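MGS-MChE2 (PDB 5JD6) is probably an esterase, an alpha/beta hydrolase from a lagoon sediment metagenome that would cleave carboxylic ester bonds. Local coordinates at residues K48-P52 with F76-Y82; L62-V66 with A174-A179; I113-L119 with V210-F214; G200-T206 with D227-H231. One frame throughout, in Å; residues are numbered along the deposited sequence.

How the interactions relate
The four contacts join different elements of an alpha/beta hydrolase fold: helix to strand, helix to helix start, helix to loop, loop to loop. All are partly buried. Interaction 1 packs the helix ending at K80 on strand 47-52, with buried apolar groups inside and a lysine-tyrosine hydrogen bond at its more exposed end. Interaction 2 meets the other end of that helix, where helix 169-181 offers a serine hydroxyl, two alanines and an isoleucine. Interactions 3 and 4, centres 11 Å apart, touch where G115 meets H231 and T206. Interaction 3 is ring packing without a hydrogen bond between its segments; interaction 4 is polar, with five of eleven touching residues exposed against none of six in interaction 1, and carries the probable acid-histidine pair.

Interaction 1. Residues K48-P52 with F76-Y82; sequences KVLIP and FVDFKGY
K48 sends CG opposite its backbone N (chi1 -161°) and stays extended beyond it, while Y82 carries its ring opposite its own carbonyl carbon (chi1 -63°), and the two polar ends meet: K48 NZ donates a hydrogen bond to Y82 OH at 2.8 Å. The ammonium sits at the edge of the tyrosine ring, near its plane, and addresses the hydroxyl instead of the pi face. Deeper in, L50 reaches from the strand to both Y82 and K80, its CD1 3.6 Å from Y82 CE2 and its CD2 4.0 Å from K80 CE. At the far end P52 lays CB over the centre of the F76 ring, 4.0 Å from the centroid, a CH-pi contact; K80 CG lies over the opposite face, toward the rim. This is the strand-helix packing of a beta-alpha-beta crossover, from strand 47-52 through helix 66-80 to strand 85-91. A Schellman motif with G81 as C-prime residue ends the helix and turns Y82 back to the strand. Exchanging Y82 for an alanine is likely to leave K48 NZ without this acceptor and take the ring away from L50 CD1. K48 NZ and K80 NZ stand 4.8 Å apart; K80 bonds to Y13, and E15 forms long, weak ion pairs with both lysines, so the two ammonium groups probably share one carboxylate at this margin of an otherwise apolar contact.

Interaction 2. Residues L62-V66 with A174-A179; sequences LKTSV and AIAKSA
A174 opens the contact between helix 169-181 and the N-terminal end of helix 66-80, where S65 holds the N-cap position. In an alpha/beta hydrolase the chain between the strands corresponding to 108-113 and 195-200 commonly carries the cap, and helix 169-181 lies in that part of the sequence. A174 turns its CB toward the loop and meets L62 CD1 at 3.8 Å, a touch at the exposed end, where L62 is poorly ordered. One residue on, I175 brings CG1 to 3.5 Å from T64 CG2, the tighter apolar contact; both side chains also pack on F69 of the capped helix, while I175 reaches L92 as well. S178, a turn later, supplies the polar link. Its hydroxyl stands opposite its backbone N (chi1 171°), a torsion that aims OG at the start of the other helix, where V66 N donates to S178 OG at 2.9 Å and 165°. A first-turn amide, which has no helical carbonyl to bond, is thus satisfied from a second helix, whereas S65 OG is bonded to T68. Replacing S178 by an alanine would probably leave the V66 amide without its acceptor and open a small gap against S65 CB, which lies 3.2 Å from S178 OG. A179 closes the row: V66, whose side chain also packs on I96 and L99 of helix 92-103, rests its CG2 3.6 Å from A179 CA and 3.9 Å from A179 CB.

Interaction 3. Residues I113-L119 with V210-F214; sequences ITGSSGL and VAEDF
F214 and L119 carry the contact between helix 208-217 and the loop that leaves strand 108-113, a strand of the alpha/beta hydrolase sheet. The main interaction is CH-pi: L119 CD1 stands over the centre of the F214 ring, 3.7 Å from the centroid and 7° off its normal. L119 sets CG opposite its carbonyl carbon (chi1 -81°), which carries the methyl out over the phenyl face. L119 is also the last ordered residue before a gap in the model, and this contact lies close to that break.

Apolar touches complete the grip. V210 CG1 comes to 3.9 Å from L119 CB, and D213 CB lies 3.8 Å from L119 CD1, while the carboxylate of D213 turns to a salt bridge with R216. Deeper down, the I113 side chain approaches the ring obliquely, I113 CG2 being 4.5 Å from F214 CE2; L98 and I197 pack on the phenyl too.

Polar atoms come near without bonding across the segments. S117 O faces the ring edge, near its plane, 4.1 Å from F214 CZ. S116 OG, which gives a weak hydrogen bond to S117 O, sits obliquely 3.7 Å from F214 CE2.

Interaction 4. Residues G200-T206 with D227-H231; sequences GKNDNVT and DKCGH
The acid-histidine pair of a probable Ser-His-Asp triad, with S91 on the nucleophile elbow, is formed here by D203 and H231, each on a loop that follows a strand of the sheet. H231 ND1 donates to D203 OD2 at 3.0 Å with a fairly straight 162° N-H...O angle, and D203 answers with its syn lone pair. OD2 lies close to the imidazole plane, yet the carboxylate itself stands nearly upright to the ring, the two planes 82° apart. D203 OD1 takes a weak bond from H231 ND1 at 3.2 Å. D203 swings its carboxyl group opposite its backbone N (chi1 -166°), which carries it across to the histidine.

T206 fixes the acid from its own loop in an Asx motif: T206 N donates to D203 OD1 at 2.8 Å, arriving from above the carboxylate plane, and T206 OG1 adds a weak bond to OD2. The imidazole is further confined by V205, whose CB sits over the centre of one face, 3.5 Å from the centroid of the H231 ring, a CH-pi contact.

Farther along, N202 clasps C229 twice. N202 N gives a hydrogen bond to C229 O at 3.3 Å, and the side-chain N202 OD1 accepts from C229 N at 3.1 Å, the donor tilted out of the amide carbonyl plane. Beside it G200 CA comes 3.3 Å from C229 O in a CA-H...O contact, and a CB on G200 would collide with the carbonyl oxygens of C229 and G230.

Interaction 1. Residues K48-P52 with F76-Y82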
loop_
_atom_site.group_PDB
_atom_site.type_symbol
_atom_site.label_atom_id
_atom_site.label_comp_id
_atom_site.label_asym_id
_atom_site.label_seq_id
_atom_site.Cartn_x
_atom_site.Cartn_y
_atom_site.Cartn_z
ATOM N N LYS A 48 7.608 -12.659 5.774
ATOM C CA LYS A 48 7.956 -12.714 4.364
ATOM C C LYS A 48 7.513 -11.427 3.677
ATOM O O LYS A 48 6.319 -11.156 3.569
ATOM C CB LYS A 48 7.306 -13.928 3.704
ATOM C CG LYS A 48 7.922 -14.349 2.384
ATOM C CD LYS A 48 7.257 -15.621 1.887
ATOM C CE LYS A 48 7.962 -16.186 0.672
ATOM N NZ LYS A 48 7.257 -17.384 0.134
ATOM N N VAL A 49 8.473 -10.630 3.224
ATOM C CA VAL A 49 8.155 -9.355 2.594
ATOM C C VAL A 49 8.150 -9.474 1.072
ATOM O O VAL A 49 9.148 -9.861 0.464
ATOM C CB VAL A 49 9.142 -8.255 3.018
ATOM C CG1 VAL A 49 8.762 -6.928 2.379
ATOM C CG2 VAL A 49 9.168 -8.128 4.534
ATOM N N LEU A 50 7.015 -9.140 0.467
ATOM C CA LEU A 50 6.856 -9.211 -0.980
ATOM C C LEU A 50 6.430 -7.859 -1.534
ATOM O O LEU A 50 5.431 -7.290 -1.096
ATOM C CB LEU A 50 5.830 -10.281 -1.359
ATOM C CG LEU A 50 6.141 -11.715 -0.926
ATOM C CD1 LEU A 50 4.907 -12.381 -0.343
ATOM C CD2 LEU A 50 6.672 -12.517 -2.099
ATOM N N ILE A 51 7.191 -7.342 -2.491
ATOM C CA ILE A 51 6.856 -6.062 -3.103
ATOM C C ILE A 51 6.653 -6.213 -4.605
ATOM O O ILE A 51 7.604 -6.110 -5.378
ATOM C CB ILE A 51 7.941 -5.003 -2.837
ATOM C CG1 ILE A 51 8.373 -5.037 -1.371
ATOM C CG2 ILE A 51 7.437 -3.620 -3.216
ATOM C CD1 ILE A 51 9.371 -3.969 -1.010
ATOM N N PRO A 52 5.403 -6.466 -5.022
ATOM C CA PRO A 52 5.064 -6.639 -6.437
ATOM C C PRO A 52 4.982 -5.316 -7.185
ATOM O O PRO A 52 4.542 -4.315 -6.619
ATOM C CB PRO A 52 3.696 -7.315 -6.383
ATOM C CG PRO A 52 3.092 -6.804 -5.123
ATOM C CD PRO A 52 4.232 -6.657 -4.148
ATOM N N PHE A 76 -1.941 -11.957 -7.934
ATOM C CA PHE A 76 -0.587 -12.176 -7.431
ATOM C C PHE A 76 -0.585 -13.076 -6.200
ATOM O O PHE A 76 0.215 -14.006 -6.106
ATOM C CB PHE A 76 0.091 -10.844 -7.103
ATOM C CG PHE A 76 1.450 -10.995 -6.476
ATOM C CD1 PHE A 76 2.522 -11.466 -7.219
ATOM C CD2 PHE A 76 1.657 -10.664 -5.146
ATOM C CE1 PHE A 76 3.775 -11.607 -6.647
ATOM C CE2 PHE A 76 2.906 -10.802 -4.567
ATOM C CZ PHE A 76 3.967 -11.273 -5.319
ATOM N N VAL A 77 -1.483 -12.798 -5.261
ATOM C CA VAL A 77 -1.585 -13.595 -4.043
ATOM C C VAL A 77 -2.029 -15.020 -4.364
ATOM O O VAL A 77 -1.492 -15.984 -3.815
ATOM C CB VAL A 77 -2.568 -12.963 -3.034
ATOM C CG1 VAL A 77 -2.686 -13.831 -1.792
ATOM C CG2 VAL A 77 -2.115 -11.559 -2.664
ATOM N N ASP A 78 -3.005 -15.143 -5.260
ATOM C CA ASP A 78 -3.475 -16.451 -5.707
ATOM C C ASP A 78 -2.350 -17.231 -6.377
ATOM O O ASP A 78 -2.177 -18.423 -6.127
ATOM C CB ASP A 78 -4.658 -16.309 -6.669
ATOM C CG ASP A 78 -5.897 -15.755 -5.993
ATOM O OD1 ASP A 78 -6.002 -15.870 -4.753
ATOM O OD2 ASP A 78 -6.769 -15.210 -6.703
ATOM N N PHE A 79 -1.590 -16.547 -7.228
ATOM C CA PHE A 79 -0.428 -17.146 -7.874
ATOM C C PHE A 79 0.563 -17.676 -6.844
ATOM O O PHE A 79 1.125 -18.759 -7.005
ATOM C CB PHE A 79 0.266 -16.130 -8.787
ATOM C CG PHE A 79 1.728 -16.401 -8.982
ATOM C CD1 PHE A 79 2.147 -17.508 -9.696
ATOM C CD2 PHE A 79 2.684 -15.546 -8.458
ATOM C CE1 PHE A 79 3.487 -17.770 -9.867
ATOM C CE2 PHE A 79 4.033 -15.799 -8.638
ATOM C CZ PHE A 79 4.433 -16.912 -9.348
ATOM N N LYS A 80 0.771 -16.902 -5.786
ATOM C CA LYS A 80 1.674 -17.296 -4.715
ATOM C C LYS A 80 1.102 -18.453 -3.899
ATOM O O LYS A 80 1.842 -19.182 -3.241
ATOM C CB LYS A 80 1.972 -16.103 -3.808
ATOM C CG LYS A 80 3.202 -15.319 -4.221
ATOM C CD LYS A 80 4.434 -16.201 -4.132
ATOM C CE LYS A 80 5.671 -15.488 -4.637
ATOM N NZ LYS A 80 6.868 -16.372 -4.578
ATOM N N GLY A 81 -0.217 -18.615 -3.949
ATOM C CA GLY A 81 -0.873 -19.716 -3.268
ATOM C C GLY A 81 -1.124 -19.463 -1.793
ATOM O O GLY A 81 -1.253 -20.402 -1.009
ATOM N N TYR A 82 -1.192 -18.191 -1.416
ATOM C CA TYR A 82 -1.469 -17.819 -0.033
ATOM C C TYR A 82 -2.966 -17.813 0.242
ATOM O O TYR A 82 -3.753 -17.315 -0.563
ATOM C CB TYR A 82 -0.879 -16.444 0.284
ATOM C CG TYR A 82 0.626 -16.378 0.184
ATOM C CD1 TYR A 82 1.419 -17.402 0.679
ATOM C CD2 TYR A 82 1.253 -15.290 -0.408
ATOM C CE1 TYR A 82 2.796 -17.344 0.590
ATOM C CE2 TYR A 82 2.629 -15.223 -0.502
ATOM C CZ TYR A 82 3.395 -16.254 -0.003
ATOM O OH TYR A 82 4.765 -16.193 -0.095
#

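Interaction 2. Residues L62-V66 with A174-A179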
loop_
_atom_site.group_PDB
_atom_site.type_symbol
_atom_site.label_atom_id
_atom_site.label_comp_id
_atom_site.label_asym_id
_atom_site.label_seq_id
_atom_site.Cartn_x
_atom_site.Cartn_y
_atom_site.Cartn_z
ATOM N N LEU A 62 -6.726 1.303 -22.105
ATOM C CA LEU A 62 -7.688 1.664 -21.091
ATOM C C LEU A 62 -8.507 0.709 -20.228
ATOM O O LEU A 62 -9.729 0.742 -20.177
ATOM C CB LEU A 62 -8.489 2.876 -21.532
ATOM C CG LEU A 62 -8.000 4.217 -20.971
ATOM C CD1 LEU A 62 -7.138 4.084 -19.720
ATOM C CD2 LEU A 62 -7.372 5.149 -21.991
ATOM N N LYS A 63 -7.787 -0.118 -19.517
ATOM C CA LYS A 63 -8.318 -0.953 -18.436
ATOM C C LYS A 63 -7.657 -0.480 -17.149
ATOM O O LYS A 63 -7.606 -1.191 -16.144
ATOM C CB LYS A 63 -8.056 -2.445 -18.664
ATOM C CG LYS A 63 -9.315 -3.302 -18.753
ATOM C CD LYS A 63 -9.032 -4.748 -18.381
ATOM C CE LYS A 63 -8.749 -4.889 -16.893
ATOM N NZ LYS A 63 -8.488 -6.303 -16.506
ATOM N N THR A 64 -7.144 0.743 -17.213
ATOM C CA THR A 64 -6.370 1.339 -16.139
ATOM C C THR A 64 -7.278 1.936 -15.074
ATOM O O THR A 64 -7.714 3.082 -15.183
ATOM C CB THR A 64 -5.430 2.428 -16.686
ATOM O OG1 THR A 64 -4.682 1.905 -17.790
ATOM C CG2 THR A 64 -4.472 2.893 -15.610
ATOM N N SER A 65 -7.563 1.145 -14.046
ATOM C CA SER A 65 -8.397 1.591 -12.943
ATOM C C SER A 65 -7.908 0.991 -11.632
ATOM O O SER A 65 -7.137 0.032 -11.626
ATOM C CB SER A 65 -9.861 1.216 -13.186
ATOM O OG SER A 65 -10.009 -0.183 -13.353
ATOM N N VAL A 66 -8.358 1.567 -10.522
ATOM C CA VAL A 66 -7.998 1.079 -9.198
ATOM C C VAL A 66 -8.519 -0.343 -9.006
ATOM O O VAL A 66 -7.875 -1.173 -8.359
ATOM C CB VAL A 66 -8.546 2.012 -8.098
ATOM C CG1 VAL A 66 -8.247 1.463 -6.714
ATOM C CG2 VAL A 66 -7.949 3.398 -8.254
ATOM N N ALA A 174 -6.399 8.748 -15.960
ATOM C CA ALA A 174 -7.339 7.637 -15.866
ATOM C C ALA A 174 -7.351 7.050 -14.458
ATOM O O ALA A 174 -8.411 6.714 -13.931
ATOM C CB ALA A 174 -6.996 6.563 -16.885
ATOM N N ILE A 175 -6.170 6.932 -13.857
ATOM C CA ILE A 175 -6.045 6.412 -12.497
ATOM C C ILE A 175 -6.711 7.338 -11.487
ATOM O O ILE A 175 -7.495 6.893 -10.649
ATOM C CB ILE A 175 -4.570 6.218 -12.089
ATOM C CG1 ILE A 175 -3.916 5.130 -12.939
ATOM C CG2 ILE A 175 -4.465 5.850 -10.618
ATOM C CD1 ILE A 175 -2.422 5.004 -12.726
ATOM N N ALA A 176 -6.393 8.627 -11.576
ATOM C CA ALA A 176 -6.946 9.626 -10.665
ATOM C C ALA A 176 -8.468 9.672 -10.750
ATOM O O ALA A 176 -9.154 9.685 -9.727
ATOM C CB ALA A 176 -6.359 10.996 -10.964
ATOM N N LYS A 177 -8.986 9.700 -11.974
ATOM C CA LYS A 177 -10.426 9.670 -12.204
ATOM C C LYS A 177 -11.042 8.428 -11.572
ATOM O O LYS A 177 -12.052 8.510 -10.876
ATOM C CB LYS A 177 -10.729 9.710 -13.703
ATOM C CG LYS A 177 -12.193 9.506 -14.051
ATOM C CD LYS A 177 -12.378 9.344 -15.551
ATOM C CE LYS A 177 -13.820 9.016 -15.901
ATOM N NZ LYS A 177 -14.008 8.845 -17.369
ATOM N N SER A 178 -10.417 7.280 -11.813
ATOM C CA SER A 178 -10.870 6.014 -11.246
ATOM C C SER A 178 -10.780 6.010 -9.722
ATOM O O SER A 178 -11.655 5.473 -9.042
ATOM C CB SER A 178 -10.052 4.855 -11.817
ATOM O OG SER A 178 -10.333 3.647 -11.131
ATOM N N ALA A 179 -9.718 6.610 -9.194
ATOM C CA ALA A 179 -9.483 6.637 -7.755
ATOM C C ALA A 179 -10.555 7.426 -7.010
ATOM O O ALA A 179 -11.168 6.917 -6.072
ATOM C CB ALA A 179 -8.105 7.214 -7.458
#

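Interaction 3. Residues I113-L119 with V210-F214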
loop_
_atom_site.group_PDB
_atom_site.type_symbol
_atom_site.label_atom_id
_atom_site.label_comp_id
_atom_site.label_asym_id
_atom_site.label_seq_id
_atom_site.Cartn_x
_atom_site.Cartn_y
_atom_site.Cartn_z
ATOM N N ILE A 113 -2.083 0.661 6.802
ATOM C CA ILE A 113 -2.253 1.847 5.973
ATOM C C ILE A 113 -1.426 3.010 6.497
ATOM O O ILE A 113 -1.363 3.250 7.706
ATOM C CB ILE A 113 -3.734 2.258 5.903
ATOM C CG1 ILE A 113 -4.509 1.265 5.046
ATOM C CG2 ILE A 113 -3.897 3.659 5.335
ATOM C CD1 ILE A 113 -5.993 1.452 5.138
ATOM N N THR A 114 -0.785 3.725 5.580
ATOM C CA THR A 114 0.025 4.874 5.946
ATOM C C THR A 114 0.146 5.881 4.807
ATOM O O THR A 114 0.606 5.547 3.716
ATOM C CB THR A 114 1.432 4.431 6.414
ATOM O OG1 THR A 114 2.303 5.568 6.485
ATOM C CG2 THR A 114 2.013 3.365 5.503
ATOM N N GLY A 115 -0.282 7.113 5.075
ATOM C CA GLY A 115 -0.291 8.172 4.080
ATOM C C GLY A 115 -0.935 7.736 2.779
ATOM O O GLY A 115 -0.346 7.886 1.711
ATOM N N SER A 116 -2.139 7.183 2.862
ATOM C CA SER A 116 -2.783 6.626 1.680
ATOM C C SER A 116 -3.986 7.445 1.237
ATOM O O SER A 116 -4.631 8.114 2.045
ATOM C CB SER A 116 -3.212 5.180 1.935
ATOM O OG SER A 116 -4.475 5.127 2.572
ATOM N N SER A 117 -4.281 7.381 -0.057
ATOM C CA SER A 117 -5.456 8.037 -0.611
ATOM C C SER A 117 -6.676 7.134 -0.474
ATOM O O SER A 117 -6.600 6.064 0.132
ATOM C CB SER A 117 -5.224 8.407 -2.076
ATOM O OG SER A 117 -4.764 7.288 -2.813
ATOM N N GLY A 118 -7.798 7.565 -1.039
ATOM C CA GLY A 118 -9.035 6.815 -0.935
ATOM C C GLY A 118 -10.089 7.567 -0.147
ATOM O O GLY A 118 -11.181 7.054 0.091
ATOM N N LEU A 119 -9.751 8.787 0.262
ATOM C CA LEU A 119 -10.687 9.661 0.965
ATOM C C LEU A 119 -10.501 11.114 0.538
ATOM O O LEU A 119 -11.145 11.582 -0.401
ATOM C CB LEU A 119 -10.514 9.536 2.481
ATOM C CG LEU A 119 -11.190 8.342 3.157
ATOM C CD1 LEU A 119 -10.957 8.372 4.660
ATOM C CD2 LEU A 119 -12.676 8.331 2.847
ATOM N N VAL A 210 -7.457 12.950 7.379
ATOM C CA VAL A 210 -7.810 11.750 6.630
ATOM C C VAL A 210 -7.583 10.494 7.467
ATOM O O VAL A 210 -8.378 9.555 7.426
ATOM C CB VAL A 210 -6.998 11.651 5.322
ATOM C CG1 VAL A 210 -7.352 10.382 4.562
ATOM C CG2 VAL A 210 -7.237 12.882 4.457
ATOM N N ALA A 211 -6.498 10.493 8.236
ATOM C CA ALA A 211 -6.159 9.364 9.095
ATOM C C ALA A 211 -7.251 9.103 10.125
ATOM O O ALA A 211 -7.628 7.956 10.369
ATOM C CB ALA A 211 -4.830 9.609 9.790
ATOM N N GLU A 212 -7.761 10.174 10.725
ATOM C CA GLU A 212 -8.794 10.055 11.746
ATOM C C GLU A 212 -10.147 9.711 11.131
ATOM O O GLU A 212 -10.992 9.100 11.783
ATOM C CB GLU A 212 -8.887 11.344 12.566
ATOM C CG GLU A 212 -7.633 11.630 13.378
ATOM C CD GLU A 212 -7.790 12.816 14.308
ATOM O OE1 GLU A 212 -7.547 13.959 13.866
ATOM O OE2 GLU A 212 -8.155 12.604 15.484
ATOM N N ASP A 213 -10.348 10.102 9.876
ATOM C CA ASP A 213 -11.529 9.685 9.128
ATOM C C ASP A 213 -11.521 8.170 8.951
ATOM O O ASP A 213 -12.550 7.509 9.106
ATOM C CB ASP A 213 -11.589 10.378 7.765
ATOM C CG ASP A 213 -12.041 11.821 7.861
ATOM O OD1 ASP A 213 -12.815 12.143 8.785
ATOM O OD2 ASP A 213 -11.623 12.633 7.009
ATOM N N PHE A 214 -10.350 7.632 8.622
ATOM C CA PHE A 214 -10.159 6.189 8.505
ATOM C C PHE A 214 -10.458 5.493 9.825
ATOM O O PHE A 214 -11.128 4.462 9.858
ATOM C CB PHE A 214 -8.730 5.871 8.059
ATOM C CG PHE A 214 -8.560 5.792 6.570
ATOM C CD1 PHE A 214 -9.428 5.035 5.800
ATOM C CD2 PHE A 214 -7.535 6.474 5.939
ATOM C CE1 PHE A 214 -9.274 4.958 4.430
ATOM C CE2 PHE A 214 -7.376 6.402 4.569
ATOM C CZ PHE A 214 -8.247 5.642 3.814
#

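Interaction 4. Residues G200-T206 with D227-H231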
loop_
_atom_site.group_PDB
_atom_site.type_symbol
_atom_site.label_atom_id
_atom_site.label_comp_id
_atom_site.label_asym_id
_atom_site.label_seq_id
_atom_site.Cartn_x
_atom_site.Cartn_y
_atom_site.Cartn_z
ATOM N N GLY A 200 2.100 10.224 9.556
ATOM C CA GLY A 200 2.920 11.367 9.913
ATOM C C GLY A 200 2.035 12.452 10.494
ATOM O O GLY A 200 0.965 12.736 9.955
ATOM N N LYS A 201 2.475 13.059 11.591
ATOM C CA LYS A 201 1.659 14.044 12.298
ATOM C C LYS A 201 1.535 15.366 11.541
ATOM O O LYS A 201 0.676 16.189 11.858
ATOM C CB LYS A 201 2.223 14.300 13.697
ATOM C CG LYS A 201 1.345 13.760 14.815
ATOM C CD LYS A 201 0.176 14.693 15.100
ATOM C CE LYS A 201 -0.624 14.236 16.315
ATOM N NZ LYS A 201 0.243 13.763 17.430
ATOM N N ASN A 202 2.386 15.568 10.539
ATOM C CA ASN A 202 2.285 16.749 9.688
ATOM C C ASN A 202 2.358 16.382 8.207
ATOM O O ASN A 202 3.233 16.852 7.478
ATOM C CB ASN A 202 3.373 17.768 10.040
ATOM C CG ASN A 202 4.757 17.154 10.095
ATOM O OD1 ASN A 202 5.196 16.687 11.144
ATOM N ND2 ASN A 202 5.454 17.158 8.965
ATOM N N ASP A 203 1.424 15.540 7.775
ATOM C CA ASP A 203 1.330 15.119 6.382
ATOM C C ASP A 203 0.640 16.199 5.551
ATOM O O ASP A 203 -0.421 16.694 5.928
ATOM C CB ASP A 203 0.570 13.793 6.281
ATOM C CG ASP A 203 0.715 13.126 4.920
ATOM O OD1 ASP A 203 0.631 13.823 3.887
ATOM O OD2 ASP A 203 0.903 11.893 4.888
ATOM N N ASN A 204 1.242 16.554 4.421
ATOM C CA ASN A 204 0.700 17.603 3.563
ATOM C C ASN A 204 -0.118 17.062 2.393
ATOM O O ASN A 204 -1.119 17.660 2.000
ATOM C CB ASN A 204 1.830 18.491 3.035
ATOM C CG ASN A 204 2.280 19.523 4.049
ATOM O OD1 ASN A 204 1.465 20.262 4.602
ATOM N ND2 ASN A 204 3.582 19.578 4.301
ATOM N N VAL A 205 0.314 15.935 1.837
ATOM C CA VAL A 205 -0.403 15.313 0.728
ATOM C C VAL A 205 -1.727 14.729 1.208
ATOM O O VAL A 205 -2.794 15.079 0.703
ATOM C CB VAL A 205 0.432 14.209 0.059
ATOM C CG1 VAL A 205 -0.362 13.550 -1.058
ATOM C CG2 VAL A 205 1.736 14.782 -0.473
ATOM N N THR A 206 -1.646 13.832 2.184
ATOM C CA THR A 206 -2.832 13.290 2.832
ATOM C C THR A 206 -2.839 13.694 4.300
ATOM O O THR A 206 -2.327 12.962 5.148
ATOM C CB THR A 206 -2.901 11.755 2.721
ATOM O OG1 THR A 206 -1.709 11.180 3.273
ATOM C CG2 THR A 206 -3.043 11.331 1.268
ATOM N N ASP A 227 5.600 11.851 14.785
ATOM C CA ASP A 227 5.781 13.299 14.804
ATOM C C ASP A 227 6.940 13.733 13.908
ATOM O O ASP A 227 7.913 12.994 13.741
ATOM C CB ASP A 227 6.004 13.787 16.239
ATOM C CG ASP A 227 6.262 15.277 16.318
ATOM O OD1 ASP A 227 5.512 16.047 15.681
ATOM O OD2 ASP A 227 7.203 15.683 17.033
ATOM N N LYS A 228 6.820 14.935 13.343
ATOM C CA LYS A 228 7.813 15.493 12.426
ATOM C C LYS A 228 8.010 14.548 11.253
ATOM O O LYS A 228 9.130 14.179 10.901
ATOM C CB LYS A 228 9.129 15.774 13.156
ATOM C CG LYS A 228 8.907 16.523 14.459
ATOM C CD LYS A 228 10.157 17.192 14.990
ATOM C CE LYS A 228 9.790 18.136 16.124
ATOM N NZ LYS A 228 10.974 18.581 16.902
ATOM N N CYS A 229 6.886 14.171 10.656
ATOM C CA CYS A 229 6.855 13.186 9.593
ATOM C C CYS A 229 5.806 13.557 8.551
ATOM O O CYS A 229 4.710 14.003 8.892
ATOM C CB CYS A 229 6.568 11.801 10.169
ATOM S SG CYS A 229 6.305 10.538 8.932
ATOM N N GLY A 230 6.148 13.371 7.280
ATOM C CA GLY A 230 5.265 13.749 6.195
ATOM C C GLY A 230 4.499 12.591 5.583
ATOM O O GLY A 230 3.853 11.813 6.285
ATOM N N HIS A 231 4.587 12.475 4.262
ATOM C CA HIS A 231 3.748 11.550 3.511
ATOM C C HIS A 231 4.317 10.134 3.451
ATOM O O HIS A 231 3.593 9.181 3.163
ATOM C CB HIS A 231 3.536 12.084 2.093
ATOM C CG HIS A 231 2.388 11.447 1.373
ATOM N ND1 HIS A 231 1.140 11.312 1.938
ATOM C CD2 HIS A 231 2.300 10.916 0.131
ATOM C CE1 HIS A 231 0.330 10.721 1.077
ATOM N NE2 HIS A 231 1.011 10.470 -0.027
#